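Local coordinates for putative zinc protease (Bordetella pertussis, PDB 3IH6), which probably belongs to a zinc metalloendopeptidase of the M16 family, of which this chain is one piece, matching the family's inactive domain, at residues P25-M30 / A89-G94. Residues are numbered along the deposited sequence; the frame is centred on the assembly and turned at random.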
ATOM      1  N   PRO E  25       2.377   6.497  30.130  1.00 25.15           N
ATOM      2  CA  PRO E  25       2.860   7.876  30.054  1.00 23.77           C
ATOM      3  C   PRO E  25       3.907   8.064  28.949  1.00 22.24           C
ATOM      4  O   PRO E  25       4.610   7.126  28.584  1.00 20.99           O
ATOM      5  CB  PRO E  25       3.455   8.116  31.442  1.00 23.27           C
ATOM      6  CG  PRO E  25       2.780   7.101  32.313  1.00 23.90           C
ATOM      7  CD  PRO E  25       2.672   5.895  31.442  1.00 24.65           C
ATOM      8  N   LEU E  26       3.938   9.266  28.391  1.00 21.90           N
ATOM      9  CA  LEU E  26       4.919   9.664  27.415  1.00 22.31           C
ATOM     10  C   LEU E  26       5.500  10.976  27.855  1.00 22.09           C
ATOM     11  O   LEU E  26       4.776  11.833  28.349  1.00 22.53           O
ATOM     12  CB  LEU E  26       4.280   9.817  26.023  1.00 22.94           C
ATOM     13  CG  LEU E  26       3.903   8.476  25.387  1.00 24.53           C
ATOM     14  CD1 LEU E  26       2.448   8.455  24.936  1.00 25.41           C
ATOM     15  CD2 LEU E  26       4.874   8.072  24.280  1.00 27.13           C
ATOM     16  N   VAL E  27       6.814  11.110  27.715  1.00 21.73           N
ATOM     17  CA  VAL E  27       7.472  12.398  27.862  1.00 22.08           C
ATOM     18  C   VAL E  27       8.124  12.736  26.552  1.00 22.73           C
ATOM     19  O   VAL E  27       8.372  11.837  25.727  1.00 22.35           O
ATOM     20  CB  VAL E  27       8.493  12.446  29.020  1.00 21.87           C
ATOM     21  CG1 VAL E  27       7.746  12.363  30.330  1.00 22.38           C
ATOM     22  CG2 VAL E  27       9.553  11.355  28.902  1.00 21.58           C
ATOM     23  N   ALA E  28       8.355  14.033  26.347  1.00 22.40           N
ATOM     24  CA  ALA E  28       8.808  14.530  25.067  1.00 22.62           C
ATOM     25  C   ALA E  28       9.666  15.758  25.200  1.00 22.91           C
ATOM     26  O   ALA E  28       9.477  16.575  26.112  1.00 23.09           O
ATOM     27  CB  ALA E  28       7.606  14.825  24.139  1.00 22.65           C
ATOM     28  N   ALA E  29      10.606  15.893  24.265  1.00 23.08           N
ATOM     29  CA  ALA E  29      11.319  17.145  24.065  1.00 22.89           C
ATOM     30  C   ALA E  29      11.224  17.659  22.603  1.00 22.59           C
ATOM     31  O   ALA E  29      11.591  16.958  21.650  1.00 22.41           O
ATOM     32  CB  ALA E  29      12.772  17.020  24.505  1.00 22.57           C
HETATM   33  N   MSE E  30      10.749  18.894  22.456  1.00 21.17           N
HETATM   34  CA  MSE E  30      10.617  19.538  21.145  1.00 21.19           C
HETATM   35  C   MSE E  30      11.748  20.523  20.832  1.00 19.57           C
HETATM   36  O   MSE E  30      12.148  21.327  21.681  1.00 19.45           O
HETATM   37  CB  MSE E  30       9.294  20.309  21.075  1.00 21.89           C
HETATM   38  CG  MSE E  30       8.801  20.557  19.658  1.00 24.41           C
HETATM   39 SE   MSE E  30       7.898  18.932  19.095  0.50 30.30          SE
HETATM   40  CE  MSE E  30       6.795  18.680  20.731  1.00 27.71           C
ATOM     41  N   ALA E  89       9.964   9.540  24.854  1.00 18.82           N
ATOM     42  CA  ALA E  89      10.090   8.199  25.398  1.00 19.25           C
ATOM     43  C   ALA E  89       8.752   7.744  25.879  1.00 19.71           C
ATOM     44  O   ALA E  89       7.950   8.547  26.360  1.00 19.45           O
ATOM     45  CB  ALA E  89      11.158   8.117  26.534  1.00 17.90           C
ATOM     46  N   GLN E  90       8.525   6.442  25.729  1.00 21.02           N
ATOM     47  CA  GLN E  90       7.313   5.791  26.143  1.00 22.44           C
ATOM     48  C   GLN E  90       7.603   5.163  27.507  1.00 23.34           C
ATOM     49  O   GLN E  90       8.574   4.423  27.648  1.00 23.67           O
ATOM     50  CB  GLN E  90       7.008   4.703  25.112  1.00 22.60           C
ATOM     51  CG  GLN E  90       5.553   4.349  24.975  1.00 26.62           C
ATOM     52  CD  GLN E  90       5.311   3.212  23.983  1.00 29.11           C
ATOM     53  OE1 GLN E  90       6.223   2.466  23.625  1.00 29.71           O
ATOM     54  NE2 GLN E  90       4.078   3.081  23.547  1.00 31.20           N
ATOM     55  N   LEU E  91       6.773   5.453  28.501  1.00 24.28           N
ATOM     56  CA  LEU E  91       6.943   4.908  29.835  1.00 25.58           C
ATOM     57  C   LEU E  91       5.899   3.860  30.251  1.00 26.75           C
ATOM     58  O   LEU E  91       4.802   3.761  29.704  1.00 27.20           O
ATOM     59  CB  LEU E  91       7.008   6.035  30.875  1.00 25.41           C
ATOM     60  CG  LEU E  91       8.342   6.763  31.079  1.00 24.70           C
ATOM     61  CD1 LEU E  91       8.943   7.285  29.786  1.00 26.22           C
ATOM     62  CD2 LEU E  91       8.197   7.904  32.061  1.00 23.32           C
ATOM     63  N   GLN E  92       6.302   3.059  31.222  1.00 27.97           N
ATOM     64  CA  GLN E  92       5.480   2.081  31.885  1.00 29.25           C
ATOM     65  C   GLN E  92       4.935   2.821  33.079  1.00 29.90           C
ATOM     66  O   GLN E  92       5.549   3.804  33.511  1.00 29.60           O
ATOM     67  CB  GLN E  92       6.411   0.980  32.387  1.00 29.52           C
ATOM     68  CG  GLN E  92       5.792  -0.323  32.806  1.00 30.01           C
ATOM     69  CD  GLN E  92       6.605  -1.482  32.279  1.00 31.13           C
ATOM     70  OE1 GLN E  92       7.427  -1.296  31.373  1.00 29.34           O
ATOM     71  NE2 GLN E  92       6.382  -2.685  32.826  1.00 30.75           N
ATOM     72  N   PRO E  93       3.783   2.365  33.619  1.00 30.44           N
ATOM     73  CA  PRO E  93       3.319   2.932  34.876  1.00 30.74           C
ATOM     74  C   PRO E  93       4.349   2.658  35.950  1.00 30.89           C
ATOM     75  O   PRO E  93       4.890   1.550  36.016  1.00 31.29           O
ATOM     76  CB  PRO E  93       2.040   2.137  35.175  1.00 30.77           C
ATOM     77  CG  PRO E  93       1.607   1.602  33.864  1.00 30.67           C
ATOM     78  CD  PRO E  93       2.854   1.339  33.105  1.00 30.33           C
ATOM     79  N   GLY E  94       4.635   3.666  36.765  1.00 31.01           N
ATOM     80  CA  GLY E  94       5.616   3.532  37.842  1.00 30.66           C
ATOM     81  C   GLY E  94       6.971   4.171  37.587  1.00 30.50           C
ATOM     82  O   GLY E  94       7.643   4.551  38.534  1.00 31.48           O
TER
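Strands 26-32 and 84-90 run antiparallel as neighbours in the five-stranded sheet of this M16 domain, and the contact covers the place where their pairing runs out into loops. Val27 and Ala89 form a hydrogen-bonded pair whose two bonds differ in geometry. Val27 N reaches Ala89 O at 3.1 Å, nearly along the C=O axis, whereas Ala89 N meets Val27 O at 2.9 Å from above the carbonyl plane, 28° out of it. A third bond carries the pairing past the end of strand 84-90: Leu91 N gives its hydrogen to Pro25 O at 2.7 Å, in the plane of that carbonyl. Between these bonds lies the non-hydrogen-bonded pair Leu26-Gln90, where Leu26 CA approaches Ala89 O at 3.4 Å in a CA-H...O contact, so that this oxygen receives both the Val27 N-H and a weaker C-H.

The side chains divide between the two faces. On one, Leu26 has CG anti to its carbonyl carbon (chi1 -72°), and from the face it shares with Gln90 its CD2 branch bends back to the neighbouring strand, 3.8 Å from Gln90 CG; the Gln90 chain then runs on extended. Tyr4 touches both residues, and Phe159 of the second subunit packs on Leu26. On the other face, Val27 CG2, set in the crowded position between its own N and carbonyl carbon, faces Ala89 CB and lies 4.2 Å from Leu91 CD1. Pro25 sets CD 3.5 Å from Leu91 O and has CB near Leu91 CB. Helix 97-109 covers this side through Gln97 and Ala100, while strand 187-191 continues the sheet beyond Leu26. Such pairing of interior strands, with helices packed on one face, is characteristic of the alpha/beta fold of M16 peptidase domains.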